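Local coordinates for SEC-C motif domain protein (Psychrobacter arcticus, PDB 2I9W) that is of uncharacterised function but binds zinc, carrying a SEC-C motif with four cysteine ligands beside an NTF2-like (cystatin-like) domain, at residues A[137-142]-A[168-173]; A[111-116]-A[177-182]. All coordinates share one frame; numbering follows the deposited sequence.

Contact 1 (A[137-142]-A[168-173]). With ZN (zinc ion), chain C.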
loop_
_atom_site.group_PDB
_atom_site.type_symbol
_atom_site.label_atom_id
_atom_site.label_comp_id
_atom_site.label_asym_id
_atom_site.label_seq_id
_atom_site.Cartn_x
_atom_site.Cartn_y
_atom_site.Cartn_z
ATOM N N THR A 137 -6.837 5.089 -0.995
ATOM C CA THR A 137 -6.559 6.025 -2.028
ATOM C C THR A 137 -5.069 6.255 -2.166
ATOM O O THR A 137 -4.315 6.295 -1.161
ATOM C CB THR A 137 -7.252 7.391 -1.815
ATOM O OG1 THR A 137 -8.657 7.167 -1.603
ATOM C CG2 THR A 137 -7.038 8.271 -3.064
ATOM N N PHE A 138 -4.683 6.375 -3.420
ATOM C CA PHE A 138 -3.290 6.509 -3.820
ATOM C C PHE A 138 -3.135 7.700 -4.756
ATOM O O PHE A 138 -4.046 8.052 -5.507
ATOM C CB PHE A 138 -2.811 5.237 -4.502
ATOM C CG PHE A 138 -2.984 3.991 -3.659
ATOM C CD1 PHE A 138 -4.218 3.363 -3.588
ATOM C CD2 PHE A 138 -1.931 3.510 -2.915
ATOM C CE1 PHE A 138 -4.398 2.254 -2.826
ATOM C CE2 PHE A 138 -2.115 2.369 -2.157
ATOM C CZ PHE A 138 -3.376 1.784 -2.110
ATOM N N VAL A 139 -1.942 8.303 -4.725
ATOM C CA VAL A 139 -1.620 9.437 -5.597
ATOM C C VAL A 139 -0.344 9.107 -6.352
ATOM O O VAL A 139 0.581 8.515 -5.791
ATOM C CB VAL A 139 -1.503 10.790 -4.837
ATOM C CG1 VAL A 139 -0.323 10.810 -3.869
ATOM C CG2 VAL A 139 -1.443 11.963 -5.836
ATOM N N LYS A 140 -0.330 9.494 -7.624
ATOM C CA LYS A 140 0.821 9.394 -8.501
ATOM C C LYS A 140 1.598 10.713 -8.449
ATOM O O LYS A 140 1.042 11.796 -8.747
ATOM C CB LYS A 140 0.374 9.058 -9.937
ATOM C CG LYS A 140 1.338 8.150 -10.696
ATOM C CD LYS A 140 0.872 7.801 -12.125
ATOM C CE LYS A 140 1.499 6.462 -12.601
ATOM N N ILE A 141 2.883 10.587 -8.123
ATOM C CA ILE A 141 3.831 11.692 -8.031
ATOM C C ILE A 141 5.057 11.455 -8.912
ATOM O O ILE A 141 5.671 10.394 -8.857
ATOM C CB ILE A 141 4.330 11.899 -6.602
ATOM C CG1 ILE A 141 3.164 12.182 -5.633
ATOM C CG2 ILE A 141 5.366 13.035 -6.587
ATOM C CD1 ILE A 141 3.642 12.084 -4.141
ATOM N N LYS A 142 5.410 12.448 -9.715
ATOM C CA LYS A 142 6.610 12.372 -10.573
ATOM C C LYS A 142 7.915 12.410 -9.769
ATOM O O LYS A 142 7.976 13.031 -8.697
ATOM C CB LYS A 142 6.608 13.514 -11.586
ATOM C CG LYS A 142 5.578 13.340 -12.669
ATOM N N CYS A 168 -1.326 21.368 -2.727
ATOM C CA CYS A 168 -1.511 20.063 -2.156
ATOM C C CYS A 168 -0.183 19.514 -1.638
ATOM O O CYS A 168 0.883 19.763 -2.220
ATOM C CB CYS A 168 -2.093 19.088 -3.174
ATOM S SG CYS A 168 -2.678 17.634 -2.385
ATOM N N ILE A 169 -0.279 18.768 -0.538
ATOM C CA ILE A 169 0.836 18.085 0.075
ATOM C C ILE A 169 1.514 17.063 -0.839
ATOM O O ILE A 169 2.635 16.691 -0.558
ATOM C CB ILE A 169 0.447 17.405 1.415
ATOM C CG1 ILE A 169 -0.717 16.400 1.245
ATOM C CG2 ILE A 169 0.093 18.490 2.418
ATOM C CD1 ILE A 169 -1.101 15.619 2.534
ATOM N N CYS A 170 0.842 16.624 -1.898
ATOM C CA CYS A 170 1.475 15.717 -2.883
ATOM C C CYS A 170 2.396 16.418 -3.840
ATOM O O CYS A 170 3.171 15.768 -4.539
ATOM C CB CYS A 170 0.445 14.941 -3.698
ATOM S SG CYS A 170 -0.380 15.845 -4.956
ATOM N N GLY A 171 2.300 17.744 -3.908
ATOM C CA GLY A 171 3.182 18.526 -4.791
ATOM C C GLY A 171 2.627 18.766 -6.191
ATOM O O GLY A 171 3.317 19.294 -7.058
ATOM N N SER A 172 1.360 18.438 -6.396
ATOM C CA SER A 172 0.696 18.653 -7.704
ATOM C C SER A 172 0.588 20.095 -8.175
ATOM O O SER A 172 0.402 20.343 -9.386
ATOM C CB SER A 172 -0.741 18.101 -7.653
ATOM O OG SER A 172 -1.566 18.872 -6.781
ATOM N N GLY A 173 0.603 21.033 -7.225
ATOM C CA GLY A 173 0.299 22.453 -7.498
ATOM C C GLY A 173 -1.183 22.810 -7.405
ATOM O O GLY A 173 -1.524 23.977 -7.360
HETATM ZN ZN ZN C . -2.556 16.002 -4.033
#

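Contact 2 (A[111-116]-A[177-182]). With ZN (zinc ion), chain C.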
loop_
_atom_site.group_PDB
_atom_site.type_symbol
_atom_site.label_atom_id
_atom_site.label_comp_id
_atom_site.label_asym_id
_atom_site.label_seq_id
_atom_site.Cartn_x
_atom_site.Cartn_y
_atom_site.Cartn_z
ATOM N N SER A 111 -9.073 9.992 -10.446
ATOM C CA SER A 111 -8.859 11.346 -11.006
ATOM C C SER A 111 -7.673 11.285 -11.956
ATOM O O SER A 111 -7.111 10.218 -12.169
ATOM C CB SER A 111 -8.498 12.372 -9.925
ATOM O OG SER A 111 -7.139 12.188 -9.570
ATOM N N LYS A 112 -7.256 12.451 -12.441
ATOM C CA LYS A 112 -6.058 12.587 -13.249
ATOM C C LYS A 112 -4.838 12.031 -12.556
ATOM O O LYS A 112 -3.949 11.526 -13.213
ATOM C CB LYS A 112 -5.803 14.056 -13.585
ATOM C CG LYS A 112 -4.621 14.302 -14.484
ATOM N N ARG A 113 -4.792 12.117 -11.235
ATOM C CA ARG A 113 -3.598 11.664 -10.509
ATOM C C ARG A 113 -3.862 10.698 -9.359
ATOM O O ARG A 113 -2.914 10.338 -8.610
ATOM C CB ARG A 113 -2.804 12.871 -10.037
ATOM C CG ARG A 113 -3.548 13.780 -9.109
ATOM C CD ARG A 113 -2.845 15.178 -8.969
ATOM N NE ARG A 113 -2.254 15.783 -10.178
ATOM C CZ ARG A 113 -2.801 16.709 -10.987
ATOM N NH1 ARG A 113 -4.051 17.178 -10.854
ATOM N NH2 ARG A 113 -2.081 17.146 -12.009
ATOM N N HIS A 114 -5.113 10.269 -9.185
ATOM C CA HIS A 114 -5.448 9.328 -8.108
ATOM C C HIS A 114 -6.089 8.032 -8.561
ATOM O O HIS A 114 -6.704 7.952 -9.625
ATOM C CB HIS A 114 -6.430 9.938 -7.143
ATOM C CG HIS A 114 -5.926 11.154 -6.479
ATOM N ND1 HIS A 114 -6.136 12.407 -7.004
ATOM C CD2 HIS A 114 -5.237 11.325 -5.332
ATOM C CE1 HIS A 114 -5.571 13.300 -6.217
ATOM N NE2 HIS A 114 -5.046 12.677 -5.182
ATOM N N ALA A 115 -5.955 7.032 -7.695
ATOM C CA ALA A 115 -6.539 5.727 -7.915
ATOM C C ALA A 115 -7.032 5.241 -6.552
ATOM O O ALA A 115 -6.523 5.649 -5.505
ATOM C CB ALA A 115 -5.498 4.777 -8.515
ATOM N N GLN A 116 -8.003 4.354 -6.593
ATOM C CA GLN A 116 -8.464 3.640 -5.442
ATOM C C GLN A 116 -8.384 2.111 -5.656
ATOM O O GLN A 116 -8.432 1.592 -6.748
ATOM C CB GLN A 116 -9.885 4.068 -5.060
ATOM C CG GLN A 116 -9.912 5.272 -4.145
ATOM C CD GLN A 116 -11.280 5.830 -3.827
ATOM O OE1 GLN A 116 -12.295 5.469 -4.426
ATOM N NE2 GLN A 116 -11.304 6.781 -2.893
ATOM N N LYS A 177 -7.700 21.073 -1.316
ATOM C CA LYS A 177 -9.123 20.791 -1.396
ATOM C C LYS A 177 -9.634 20.306 -2.778
ATOM O O LYS A 177 -10.710 19.699 -2.868
ATOM C CB LYS A 177 -9.915 22.026 -0.916
ATOM C CG LYS A 177 -9.838 23.215 -1.815
ATOM C CD LYS A 177 -10.589 24.422 -1.233
ATOM C CE LYS A 177 -12.110 24.240 -1.273
ATOM N NZ LYS A 177 -12.806 25.419 -0.640
ATOM N N ARG A 178 -8.858 20.537 -3.837
ATOM C CA ARG A 178 -9.190 20.085 -5.210
ATOM C C ARG A 178 -8.255 18.948 -5.634
ATOM O O ARG A 178 -8.104 18.641 -6.852
ATOM C CB ARG A 178 -9.084 21.241 -6.207
ATOM C CG ARG A 178 -10.273 22.198 -6.193
ATOM C CD ARG A 178 -11.515 21.661 -6.956
ATOM N NE ARG A 178 -11.359 21.626 -8.420
ATOM C CZ ARG A 178 -12.303 21.199 -9.266
ATOM N NH1 ARG A 178 -13.484 20.770 -8.813
ATOM N NH2 ARG A 178 -12.073 21.175 -10.578
ATOM N N CYS A 179 -7.596 18.350 -4.646
ATOM C CA CYS A 179 -6.587 17.307 -4.919
ATOM C C CYS A 179 -6.673 16.202 -3.879
ATOM O O CYS A 179 -7.696 15.575 -3.798
ATOM C CB CYS A 179 -5.162 17.878 -5.045
ATOM S SG CYS A 179 -3.937 16.811 -5.857
ATOM N N CYS A 180 -5.638 15.978 -3.070
ATOM C CA CYS A 180 -5.658 14.837 -2.132
ATOM C C CYS A 180 -6.690 15.015 -1.011
ATOM O O CYS A 180 -7.183 14.034 -0.452
ATOM C CB CYS A 180 -4.249 14.575 -1.599
ATOM S SG CYS A 180 -3.090 13.992 -2.889
ATOM N N GLY A 181 -7.051 16.273 -0.730
ATOM C CA GLY A 181 -8.103 16.600 0.240
ATOM C C GLY A 181 -9.510 16.181 -0.175
ATOM O O GLY A 181 -10.395 16.123 0.682
HETATM N N MSE A 182 -9.728 15.904 -1.468
HETATM C CA MSE A 182 -10.959 15.281 -1.940
HETATM C C MSE A 182 -11.132 13.893 -1.319
HETATM O O MSE A 182 -12.256 13.390 -1.175
HETATM C CB MSE A 182 -10.969 15.099 -3.463
HETATM C CG MSE A 182 -11.021 16.340 -4.337
HETATM SE SE MSE A 182 -12.660 17.345 -4.109
HETATM C CE MSE A 182 -13.874 15.849 -3.791
HETATM ZN ZN ZN C . -2.556 16.002 -4.033
#

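Contact 1 (A[137-142]-A[168-173])
Cys170 meets strand 128-142 through two side chains, Val139 and Ile141, and so illustrates how a small zinc site can be seated on a β-sheet. The second segment begins with Cys168, whose SG binds the zinc ion at 2.3 Å. It does not touch the strand; its part is to start a type I β-turn that runs to Gly171 and is closed by a bond from Gly171 N to Cys168 O. Ile169, at the second position of the turn, leans on Leu77, a residue that Val139 and Ile141 also touch. Cys170 then turns back to the metal, SG to zinc 2.4 Å, while its own N-H points almost straight at Cys168 SG in a long, weak hydrogen bond of 3.7 Å. With SG tucked between its backbone N and carbonyl carbon (chi1 76°), Cys170 presents both CB and sulfur to Val139, whose CG2 branch ends 4.1 Å from SG. Ile141 arrives beside it: its CD1 end lies 3.7 Å from Cys170 O, and the same methyl also packs on Cys170 CB. Gly171 follows with positive phi (91°), where a β-carbon would collide with the carbonyl oxygen of Cys170. Ser172 N returns a second weak bond, 3.4 Å to Cys170 SG, and its OG is held by Glu174 N. Cys179 and Cys180 complete the tetracysteine site of the SEC-C motif. The division of labour follows: backbone N-H groups and the metal probably share the charge of the thiolates, whereas the strand offers purely apolar branches, which shield one side of the Cys170 ligand without competing for the zinc ion.

Contact 2 (A[111-116]-A[177-182])
His114 reaches from strand 114-125 to the zinc ligand Cys180 by a hydrogen bond from NE2 to SG, 3.3 Å long and nearly straight (167°). The sulfur lies close to the ring plane, only 7° out of it. The other ring nitrogen is engaged as well: ND1 and Ser111 OG form a hydrogen bond of 2.8 Å. That same OG accepts from Arg113 N at 2.9 Å, an ST turn leading into the strand, so Ser111 helps to fix the rotation of the imidazole as a second-shell residue. The metal bonds come from adjacent cysteines, Cys179 SG and Cys180 SG, each 2.4 Å from the zinc ion; this Cys-Cys pair is the second half of the SEC-C motif, docked here on the NTF2-like sheet. A leucine in place of His114 would probably leave the Cys180 thiolate without its side-chain donor and Ser111 OG without its ring partner. Looser contacts are made by the other sulfur. Cys179 SG sits at the ring edge, 3.9 Å from His114 CE1, and Arg113 lays its CD methylene alongside that sulfur at 3.7 Å. The arginine chain bends beyond CD, and its NH1 makes a long, weak ion pair with Glu174. The ring of Tyr183 also meets that of His114, their planes inclined at about 55°.

In the fold
Both contacts are buried and serve one zinc ion, their centres about 8 Å apart, but each brings a different half of the SEC-C motif to a different strand of the same antiparallel sheet. Contact 1 sets the Cys-X-Cys turn on strand 128-142; contact 2 joins the Cys-Cys pair to the start of strand 114-125. The first rests on van der Waals contacts from apolar branches of the strand; the second centres on a directed hydrogen bond, as a histidine donates to a metal ligand. The two attachments lie on adjacent, hydrogen-bonded strands, with Lys140 N probably bonded to Arg113 O for instance, while Ser172 packs against Cys179 between the motif's halves.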